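Local structure of ribulose bisphosphate carboxylase small chain (4F0H) at residues Thr38-Pro43 against Ile125-Thr130; Phe109-Gln114 against Ile121-Gln126; Ile80-Phe85 against Ile96-Asn101. The protein serves as the small subunit of ribulose bisphosphate carboxylase, the carbon-fixing enzyme, and probably helps to hold the catalytic large subunits together in the assembly. All blocks are in the same frame, centred on the assembly; numbering follows the deposited sequence.

Contact 1: Thr38-Pro43 against Ile125-Thr130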
loop_
_atom_site.group_PDB
_atom_site.type_symbol
_atom_site.label_atom_id
_atom_site.label_comp_id
_atom_site.label_asym_id
_atom_site.label_seq_id
_atom_site.Cartn_x
_atom_site.Cartn_y
_atom_site.Cartn_z
ATOM N N THR B 38 45.797 3.057 -14.790
ATOM C CA THR B 38 45.088 3.612 -13.644
ATOM C C THR B 38 45.906 3.401 -12.407
ATOM O O THR B 38 46.697 2.459 -12.352
ATOM C CB THR B 38 43.726 2.932 -13.420
ATOM O OG1 THR B 38 42.986 3.778 -12.538
ATOM C CG2 THR B 38 43.888 1.590 -12.699
ATOM N N ASN B 39 45.704 4.235 -11.388
ATOM C CA ASN B 39 46.265 3.949 -10.064
ATOM C C ASN B 39 45.138 3.957 -8.971
ATOM O O ASN B 39 45.415 4.093 -7.812
ATOM C CB ASN B 39 47.484 4.873 -9.670
ATOM C CG ASN B 39 47.128 6.375 -9.568
ATOM O OD1 ASN B 39 45.980 6.756 -9.526
ATOM N ND2 ASN B 39 48.171 7.249 -9.632
ATOM N N ASP B 40 43.868 3.813 -9.365
ATOM C CA ASP B 40 42.837 3.384 -8.393
ATOM C C ASP B 40 42.425 1.976 -8.848
ATOM O O ASP B 40 41.658 1.825 -9.807
ATOM C CB ASP B 40 41.670 4.350 -8.392
ATOM C CG ASP B 40 40.469 3.817 -7.631
ATOM O OD1 ASP B 40 40.580 2.781 -6.968
ATOM O OD2 ASP B 40 39.413 4.454 -7.665
ATOM N N ILE B 41 43.038 0.953 -8.263
ATOM C CA ILE B 41 42.795 -0.442 -8.762
ATOM C C ILE B 41 41.415 -1.094 -8.288
ATOM O O ILE B 41 41.193 -2.317 -8.357
ATOM C CB ILE B 41 44.063 -1.316 -8.565
ATOM C CG1 ILE B 41 43.983 -2.580 -9.442
ATOM C CG2 ILE B 41 44.282 -1.624 -7.084
ATOM C CD1 ILE B 41 44.126 -2.372 -10.898
ATOM N N HIS B 42 40.493 -0.267 -7.783
ATOM C CA HIS B 42 39.177 -0.790 -7.373
ATOM C C HIS B 42 38.567 -1.555 -8.563
ATOM O O HIS B 42 38.604 -1.089 -9.729
ATOM C CB HIS B 42 38.265 0.375 -6.993
ATOM C CG HIS B 42 37.030 -0.037 -6.243
ATOM N ND1 HIS B 42 35.931 -0.632 -6.859
ATOM C CD2 HIS B 42 36.730 0.040 -4.921
ATOM C CE1 HIS B 42 35.000 -0.881 -5.939
ATOM N NE2 HIS B 42 35.459 -0.470 -4.758
ATOM N N PRO B 43 37.985 -2.702 -8.279
ATOM C CA PRO B 43 37.357 -3.515 -9.322
ATOM C C PRO B 43 36.135 -2.917 -9.944
ATOM O O PRO B 43 35.690 -3.442 -10.982
ATOM C CB PRO B 43 36.895 -4.775 -8.567
ATOM C CG PRO B 43 36.799 -4.356 -7.135
ATOM C CD PRO B 43 37.904 -3.357 -6.937
ATOM N N ILE B 125 34.917 -1.300 -0.205
ATOM C CA ILE B 125 36.265 -1.690 -0.416
ATOM C C ILE B 125 36.986 -0.452 -0.918
ATOM O O ILE B 125 36.489 0.237 -1.789
ATOM C CB ILE B 125 36.191 -2.819 -1.491
ATOM C CG1 ILE B 125 35.821 -4.150 -0.770
ATOM C CG2 ILE B 125 37.445 -2.935 -2.359
ATOM C CD1 ILE B 125 35.230 -5.185 -1.754
ATOM N N GLN B 126 38.178 -0.194 -0.398
ATOM C CA GLN B 126 38.918 1.007 -0.768
ATOM C C GLN B 126 40.403 0.656 -0.910
ATOM O O GLN B 126 40.998 0.088 -0.012
ATOM C CB GLN B 126 38.826 2.052 0.345
ATOM C CG GLN B 126 39.543 3.391 -0.021
ATOM C CD GLN B 126 38.575 4.379 -0.686
ATOM O OE1 GLN B 126 37.448 4.460 -0.233
ATOM N NE2 GLN B 126 38.998 5.116 -1.788
ATOM N N ALA B 127 40.997 0.938 -2.060
ATOM C CA ALA B 127 42.380 0.564 -2.207
ATOM C C ALA B 127 43.241 1.446 -1.293
ATOM O O ALA B 127 43.057 2.667 -1.253
ATOM C CB ALA B 127 42.830 0.694 -3.689
ATOM N N TYR B 128 44.220 0.855 -0.607
ATOM C CA TYR B 128 45.038 1.672 0.281
ATOM C C TYR B 128 45.715 2.810 -0.432
ATOM O O TYR B 128 45.809 3.904 0.088
ATOM C CB TYR B 128 46.092 0.780 0.960
ATOM C CG TYR B 128 45.423 -0.008 2.034
ATOM C CD1 TYR B 128 45.276 -1.400 1.942
ATOM C CD2 TYR B 128 44.877 0.649 3.122
ATOM C CE1 TYR B 128 44.643 -2.106 2.918
ATOM C CE2 TYR B 128 44.230 -0.085 4.140
ATOM C CZ TYR B 128 44.100 -1.432 4.025
ATOM O OH TYR B 128 43.464 -2.142 5.049
ATOM N N GLU B 129 46.186 2.597 -1.655
ATOM C CA GLU B 129 46.892 3.732 -2.267
ATOM C C GLU B 129 45.946 4.915 -2.492
ATOM O O GLU B 129 46.393 6.023 -2.675
ATOM C CB GLU B 129 47.614 3.322 -3.527
ATOM C CG GLU B 129 48.799 2.436 -3.129
ATOM C CD GLU B 129 49.856 3.237 -2.353
ATOM O OE1 GLU B 129 50.361 4.278 -2.886
ATOM O OE2 GLU B 129 50.170 2.826 -1.229
ATOM N N THR B 130 44.633 4.696 -2.479
ATOM C CA THR B 130 43.767 5.841 -2.803
ATOM C C THR B 130 43.496 6.655 -1.551
ATOM O O THR B 130 42.790 7.641 -1.623
ATOM C CB THR B 130 42.406 5.411 -3.395
ATOM O OG1 THR B 130 41.735 4.574 -2.449
ATOM C CG2 THR B 130 42.589 4.657 -4.681
HETATM O O HOH W 1 39.670 2.394 -4.370
HETATM O O HOH W 2 33.304 -0.797 -2.719
#

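Contact 2: Phe109-Gln114 against Ile121-Gln126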
loop_
_atom_site.group_PDB
_atom_site.type_symbol
_atom_site.label_atom_id
_atom_site.label_comp_id
_atom_site.label_asym_id
_atom_site.label_seq_id
_atom_site.Cartn_x
_atom_site.Cartn_y
_atom_site.Cartn_z
ATOM N N PHE B 109 43.566 -3.730 -0.276
ATOM C CA PHE B 109 42.275 -3.070 -0.046
ATOM C C PHE B 109 41.840 -3.054 1.383
ATOM O O PHE B 109 42.027 -4.014 2.044
ATOM C CB PHE B 109 41.146 -3.756 -0.807
ATOM C CG PHE B 109 41.244 -3.588 -2.311
ATOM C CD1 PHE B 109 41.843 -4.561 -3.098
ATOM C CD2 PHE B 109 40.743 -2.464 -2.922
ATOM C CE1 PHE B 109 41.919 -4.406 -4.499
ATOM C CE2 PHE B 109 40.821 -2.319 -4.309
ATOM C CZ PHE B 109 41.406 -3.290 -5.099
ATOM N N ASN B 110 41.279 -1.943 1.843
ATOM C CA ASN B 110 40.637 -1.889 3.132
ATOM C C ASN B 110 39.207 -2.372 2.941
ATOM O O ASN B 110 38.604 -2.024 1.963
ATOM C CB ASN B 110 40.641 -0.452 3.717
ATOM C CG ASN B 110 40.244 -0.437 5.249
ATOM O OD1 ASN B 110 40.200 -1.504 5.941
ATOM N ND2 ASN B 110 39.957 0.733 5.753
ATOM N N LEU B 111 38.691 -3.184 3.867
ATOM C CA LEU B 111 37.276 -3.588 3.857
ATOM C C LEU B 111 36.533 -2.862 5.002
ATOM O O LEU B 111 36.879 -3.023 6.194
ATOM C CB LEU B 111 37.108 -5.119 3.925
ATOM C CG LEU B 111 35.691 -5.685 4.043
ATOM C CD1 LEU B 111 34.966 -5.607 2.810
ATOM C CD2 LEU B 111 35.752 -7.183 4.473
ATOM N N ILE B 112 35.504 -2.084 4.629
ATOM C CA ILE B 112 34.727 -1.260 5.574
ATOM C C ILE B 112 33.338 -1.883 5.766
ATOM O O ILE B 112 32.713 -2.262 4.791
ATOM C CB ILE B 112 34.578 0.149 5.044
ATOM C CG1 ILE B 112 35.992 0.748 4.892
ATOM C CG2 ILE B 112 33.775 0.962 6.072
ATOM C CD1 ILE B 112 36.247 1.474 3.754
ATOM N N ARG B 113 32.899 -2.061 7.009
ATOM C CA ARG B 113 31.599 -2.713 7.283
ATOM C C ARG B 113 30.716 -1.724 8.025
ATOM O O ARG B 113 30.945 -1.455 9.221
ATOM C CB ARG B 113 31.854 -3.817 8.237
ATOM C CG ARG B 113 32.841 -4.836 7.674
ATOM C CD ARG B 113 33.101 -5.886 8.739
ATOM N NE ARG B 113 33.760 -7.008 8.097
ATOM C CZ ARG B 113 35.065 -7.223 8.138
ATOM N NH1 ARG B 113 35.848 -6.384 8.812
ATOM N NH2 ARG B 113 35.574 -8.320 7.546
ATOM N N GLN B 114 29.693 -1.197 7.360
ATOM C CA GLN B 114 28.803 -0.264 8.039
ATOM C C GLN B 114 27.625 -1.131 8.480
ATOM O O GLN B 114 27.047 -1.844 7.650
ATOM C CB GLN B 114 28.277 0.832 7.089
ATOM C CG GLN B 114 27.398 1.836 7.841
ATOM C CD GLN B 114 26.089 1.964 7.191
ATOM O OE1 GLN B 114 26.014 2.516 6.122
ATOM N NE2 GLN B 114 25.028 1.326 7.782
ATOM N N ILE B 121 25.055 -5.769 6.674
ATOM C CA ILE B 121 26.140 -4.832 6.646
ATOM C C ILE B 121 26.178 -4.199 5.224
ATOM O O ILE B 121 25.849 -4.862 4.225
ATOM C CB ILE B 121 27.489 -5.608 6.908
ATOM C CG1 ILE B 121 27.568 -6.132 8.334
ATOM C CG2 ILE B 121 28.726 -4.725 6.490
ATOM C CD1 ILE B 121 28.703 -7.159 8.535
ATOM N N LYS B 122 26.566 -2.941 5.118
ATOM C CA LYS B 122 26.817 -2.299 3.853
ATOM C C LYS B 122 28.344 -2.215 3.751
ATOM O O LYS B 122 28.978 -1.648 4.618
ATOM C CB LYS B 122 26.254 -0.883 3.886
ATOM C CG LYS B 122 24.740 -0.793 4.017
ATOM C CD LYS B 122 24.132 -0.748 2.627
ATOM C CE LYS B 122 22.604 -0.730 2.642
ATOM N NZ LYS B 122 22.158 0.547 3.228
ATOM N N TYR B 123 28.921 -2.842 2.738
ATOM C CA TYR B 123 30.387 -2.956 2.561
ATOM C C TYR B 123 30.892 -1.925 1.596
ATOM O O TYR B 123 30.240 -1.664 0.556
ATOM C CB TYR B 123 30.727 -4.290 1.871
ATOM C CG TYR B 123 30.474 -5.496 2.812
ATOM C CD1 TYR B 123 29.193 -6.053 2.919
ATOM C CD2 TYR B 123 31.497 -6.027 3.638
ATOM C CE1 TYR B 123 28.944 -7.160 3.821
ATOM C CE2 TYR B 123 31.249 -7.157 4.497
ATOM C CZ TYR B 123 29.962 -7.697 4.572
ATOM O OH TYR B 123 29.622 -8.765 5.407
ATOM N N SER B 124 32.049 -1.353 1.931
ATOM C CA SER B 124 32.884 -0.762 0.918
ATOM C C SER B 124 34.288 -1.407 0.943
ATOM O O SER B 124 34.806 -1.872 1.957
ATOM C CB SER B 124 33.078 0.738 1.097
ATOM O OG SER B 124 31.944 1.357 1.700
ATOM N N ILE B 125 34.917 -1.300 -0.205
ATOM C CA ILE B 125 36.265 -1.690 -0.416
ATOM C C ILE B 125 36.986 -0.452 -0.918
ATOM O O ILE B 125 36.489 0.237 -1.789
ATOM C CB ILE B 125 36.191 -2.819 -1.491
ATOM C CG1 ILE B 125 35.821 -4.150 -0.770
ATOM C CG2 ILE B 125 37.445 -2.935 -2.359
ATOM C CD1 ILE B 125 35.230 -5.185 -1.754
ATOM N N GLN B 126 38.178 -0.194 -0.398
ATOM C CA GLN B 126 38.918 1.007 -0.768
ATOM C C GLN B 126 40.403 0.656 -0.910
ATOM O O GLN B 126 40.998 0.088 -0.012
ATOM C CB GLN B 126 38.826 2.052 0.345
ATOM C CG GLN B 126 39.543 3.391 -0.021
ATOM C CD GLN B 126 38.575 4.379 -0.686
ATOM O OE1 GLN B 126 37.448 4.460 -0.233
ATOM N NE2 GLN B 126 38.998 5.116 -1.788
HETATM O O HOH W 3 23.534 2.764 5.022
#

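Contact 3: Ile80-Phe85 against Ile96-Asn101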
loop_
_atom_site.group_PDB
_atom_site.type_symbol
_atom_site.label_atom_id
_atom_site.label_comp_id
_atom_site.label_asym_id
_atom_site.label_seq_id
_atom_site.Cartn_x
_atom_site.Cartn_y
_atom_site.Cartn_z
ATOM N N ILE B 80 48.614 -0.864 -16.068
ATOM C CA ILE B 80 48.388 -0.561 -17.510
ATOM C C ILE B 80 47.878 -1.840 -18.092
ATOM O O ILE B 80 48.463 -2.951 -17.854
ATOM C CB ILE B 80 49.746 -0.162 -18.233
ATOM C CG1 ILE B 80 50.483 0.966 -17.450
ATOM C CG2 ILE B 80 49.540 0.127 -19.718
ATOM C CD1 ILE B 80 51.855 1.418 -18.094
ATOM N N LYS B 81 46.811 -1.717 -18.889
ATOM C CA LYS B 81 46.235 -2.846 -19.546
ATOM C C LYS B 81 46.006 -2.632 -21.012
ATOM O O LYS B 81 45.888 -1.496 -21.496
ATOM C CB LYS B 81 44.904 -3.258 -18.909
ATOM C CG LYS B 81 43.865 -2.117 -18.857
ATOM C CD LYS B 81 42.569 -2.609 -18.239
ATOM C CE LYS B 81 41.371 -1.706 -18.550
ATOM N NZ LYS B 81 40.358 -1.949 -17.484
ATOM N N VAL B 82 45.896 -3.747 -21.723
ATOM C CA VAL B 82 45.599 -3.643 -23.138
ATOM C C VAL B 82 44.239 -4.196 -23.334
ATOM O O VAL B 82 43.910 -5.220 -22.705
ATOM C CB VAL B 82 46.642 -4.416 -24.003
ATOM C CG1 VAL B 82 46.247 -4.316 -25.464
ATOM C CG2 VAL B 82 48.014 -3.777 -23.815
ATOM N N VAL B 83 43.434 -3.559 -24.174
ATOM C CA VAL B 83 42.033 -3.947 -24.239
ATOM C C VAL B 83 41.675 -4.143 -25.698
ATOM O O VAL B 83 42.080 -3.354 -26.511
ATOM C CB VAL B 83 41.124 -2.829 -23.635
ATOM C CG1 VAL B 83 39.694 -3.241 -23.679
ATOM C CG2 VAL B 83 41.422 -2.633 -22.185
ATOM N N GLY B 84 40.949 -5.201 -26.053
ATOM C CA GLY B 84 40.574 -5.367 -27.478
ATOM C C GLY B 84 39.070 -5.318 -27.581
ATOM O O GLY B 84 38.363 -6.130 -26.910
ATOM N N PHE B 85 38.579 -4.358 -28.387
ATOM C CA PHE B 85 37.156 -4.080 -28.562
ATOM C C PHE B 85 36.742 -4.719 -29.877
ATOM O O PHE B 85 37.370 -4.463 -30.928
ATOM C CB PHE B 85 36.942 -2.564 -28.719
ATOM C CG PHE B 85 37.343 -1.785 -27.536
ATOM C CD1 PHE B 85 36.543 -1.789 -26.381
ATOM C CD2 PHE B 85 38.505 -1.058 -27.543
ATOM C CE1 PHE B 85 36.927 -1.070 -25.257
ATOM C CE2 PHE B 85 38.909 -0.307 -26.411
ATOM C CZ PHE B 85 38.126 -0.330 -25.263
ATOM N N ILE B 96 38.778 -8.982 -24.712
ATOM C CA ILE B 96 39.985 -9.406 -24.042
ATOM C C ILE B 96 40.564 -8.162 -23.372
ATOM O O ILE B 96 40.437 -7.041 -23.934
ATOM C CB ILE B 96 40.987 -10.026 -25.044
ATOM C CG1 ILE B 96 42.214 -10.547 -24.340
ATOM C CG2 ILE B 96 41.461 -9.019 -26.063
ATOM C CD1 ILE B 96 43.168 -11.259 -25.251
ATOM N N SER B 97 41.174 -8.346 -22.207
ATOM C CA SER B 97 41.758 -7.210 -21.397
ATOM C C SER B 97 42.794 -7.787 -20.423
ATOM O O SER B 97 42.445 -8.578 -19.557
ATOM C CB SER B 97 40.644 -6.498 -20.659
ATOM O OG SER B 97 41.104 -5.575 -19.696
ATOM N N PHE B 98 44.083 -7.457 -20.603
ATOM C CA PHE B 98 45.081 -8.033 -19.722
ATOM C C PHE B 98 46.125 -6.985 -19.315
ATOM O O PHE B 98 46.428 -5.963 -20.023
ATOM C CB PHE B 98 45.736 -9.252 -20.399
ATOM C CG PHE B 98 46.359 -8.924 -21.699
ATOM C CD1 PHE B 98 45.624 -8.991 -22.868
ATOM C CD2 PHE B 98 47.698 -8.528 -21.766
ATOM C CE1 PHE B 98 46.203 -8.684 -24.080
ATOM C CE2 PHE B 98 48.277 -8.210 -22.978
ATOM C CZ PHE B 98 47.507 -8.277 -24.144
ATOM N N ILE B 99 46.685 -7.248 -18.157
ATOM C CA ILE B 99 47.626 -6.384 -17.551
ATOM C C ILE B 99 49.012 -6.564 -18.194
ATOM O O ILE B 99 49.498 -7.694 -18.376
ATOM C CB ILE B 99 47.769 -6.661 -16.032
ATOM C CG1 ILE B 99 46.421 -6.594 -15.322
ATOM C CG2 ILE B 99 48.754 -5.688 -15.379
ATOM C CD1 ILE B 99 45.890 -5.297 -15.217
ATOM N N VAL B 100 49.627 -5.418 -18.518
ATOM C CA VAL B 100 51.011 -5.347 -19.093
ATOM C C VAL B 100 51.950 -4.505 -18.248
ATOM O O VAL B 100 53.143 -4.340 -18.567
ATOM C CB VAL B 100 51.024 -4.767 -20.517
ATOM C CG1 VAL B 100 50.239 -5.606 -21.432
ATOM C CG2 VAL B 100 50.514 -3.295 -20.502
ATOM N N ASN B 101 51.416 -3.905 -17.199
ATOM C CA ASN B 101 52.297 -3.303 -16.193
ATOM C C ASN B 101 51.653 -3.234 -14.847
ATOM O O ASN B 101 50.507 -2.792 -14.760
ATOM C CB ASN B 101 52.644 -1.899 -16.636
ATOM C CG ASN B 101 53.763 -1.294 -15.826
ATOM O OD1 ASN B 101 53.539 -0.398 -15.018
ATOM N ND2 ASN B 101 54.970 -1.779 -16.026
HETATM O O HOH W 4 38.929 -4.100 -18.667
#

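Contact 1: Thr38-Pro43 against Ile125-Thr130
Asp40 meets Thr130 where the loop that leaves strand 32-38 passes the end of strand 121-127, an example of a carboxylate set between a methyl group, its own backbone and a neighbouring chain. From CB outward the Asp40 side chain stays against one partner atom: CB lies 3.8 Å from Thr130 CG2, and CG follows at nearly the same distance. CG is anti to the backbone N (chi1 168°), and OD1 comes within 3.6 Å of Thr130 CG2. OD1 also accepts the N-H of His42, which approaches from above the carboxylate plane and closes an Asx turn. Water 1 is a further partner, giving a proton to Asp40 OD1 at 2.8 Å while accepting the N-H of Ala127. OD2, the other tip, forms a salt bridge with Arg113 of a neighbouring small subunit.

Thr130 is itself fixed from within its segment. Its hydroxyl donates to Ala127 O at 2.6 Å, in the carbonyl plane and on a lone pair, and accepts from Gln126 NE2 at 2.9 Å. An alanine in place of Thr130 would probably open a gap beside the Asp40 carboxylate and leave Gln126 NE2 without this acceptor.

Farther along, His42 and Ile125 side chains cross at about a right angle. Ile125 O sits at the imidazole edge, 3.1 Å from His42 CD2, and water 2 links His42 NE2 to Ile125 N, while His42 ND1 is hydrogen-bonded to the backbone N of Arg44. Pro43 CD lies over one face of the ring, toward its rim.

The contact thus brings the loop between strands 32-38 and 49-50 against the end of strand 121-127 and the 3-10 segment 128-130 that follows it, with Phe109 of strand 109-115 packed against Ile41, Ile125 and Ala127.

Contact 2: Phe109-Gln114 against Ile121-Gln126
Phe109 CG is anti to the carbonyl carbon (chi1 -69°) and Ile125 CG2 anti to its backbone N, and the two groups meet. The two side chains cross obliquely, and Phe109 CD2 closes to 3.4 Å on Ile125 CG2. Leu111 has CG anti to the backbone N (chi1 175°), and chi2 of 75° turns CD1 toward strand 121-127.

The two strands form an antiparallel beta hairpin in regular register. Asn110 with Gln126, Ile112 with Ser124 and Gln114 with Lys122 are hydrogen-bonded pairs, each closed by two backbone bonds; between Ile112 N and Ser124 O the bond is 2.8 Å and nearly straight. Leu111 with Ile125 and Arg113 with Tyr123 are the non-hydrogen-bonded pairs. This C-terminal hairpin extends the small subunit as in red-type Rubiscos, where such hairpins from four subunits form a beta barrel at the end of the central channel. Consistent with that, Tyr123 shares backbone hydrogen bonds with one neighbouring small subunit and Ile112 packs on Gln126 of another.

On the face of Ile112 and Gln114, Gln114 and Lys122 lie side by side and point the same way. The opposite face turns to a chain of another protein, where Arg113 NH2 makes a salt bridge, and Tyr123 OH a hydrogen bond, to an acidic side chain. There the Tyr123 ring is packed by carbon from two directions: Leu111 CD1 approaches its edge, 3.6 Å from CD2, and Ile121 CG2 stands 3.6 Å above the centre of one face.

Contact 3: Ile80-Phe85 against Ile96-Asn101
Val82 lies over one face of the Phe98 ring, its CB 3.9 Å above the plane and offset toward the rim. Phe98 CG stands between the backbone N and the carbonyl carbon (chi1 58°), and chi2 of -89° turns the ring to present this face. Val82 also meets Val100 at about a right angle, CG2 against CG1 at 3.7 Å. Val100 crosses Ile80 in the same manner, with a methyl-to-methyl approach of 3.6 Å between Val100 CG2 and Ile80 CG2. Ile80 then runs obliquely past Asn101, where CG1 packs on Asn101 CB.

A classic beta bulge explains why two successive residues, Val100 and Asn101, can both meet Ile80. Their N-H groups share Ile80 O, Val100 N at 2.8 Å and Asn101 N at 3.2 Å, while Ile80 N returns a bond to Asn101 O. Beyond the bulge the antiparallel hairpin resumes, with Val82 and Phe98 as a hydrogen-bonded pair. It forms one side of the four-stranded sheet at the heart of the small-subunit fold, whose face bearing Ile80, Val82 and Phe98 is covered by helices 16-28 and 61-74.

The other face is more polar. Lys81 also has CG between the backbone N and the carbonyl carbon (chi1 56°), and the chain is extended from there, taking CD past Ser97 OG at 3.6 Å. Water 4 joins the two, accepting from Lys81 NZ at 2.8 Å and hydrogen-bonding to Ser97 OG, while the ammonium group also makes a cation-pi contact with Trp48. At the far end Gly84 N donates to Ile96 O, and Ile96 CG2 rests 4.0 Å from Gly84 CA, where a beta carbon would be crowded.

All three contacts are largely buried, but they are buried by different things. Contact 3 lies near the centre of the chain, within the four-stranded sheet and beneath its own helices, and joins neighbouring strands through apolar packing and a bulged backbone ladder. Contact 2 is also a hairpin, with an unbroken register, yet it stands far from the chain's centre and owes much of its cover to other subunits. Contact 1 shares Ile125 and Gln126 with contact 2 and touches it through Phe109, but relies on waters and a carboxylate instead of a strand ladder. Along the sequence, contact 3 is nested in the loop that contact 1 closes, without touching it.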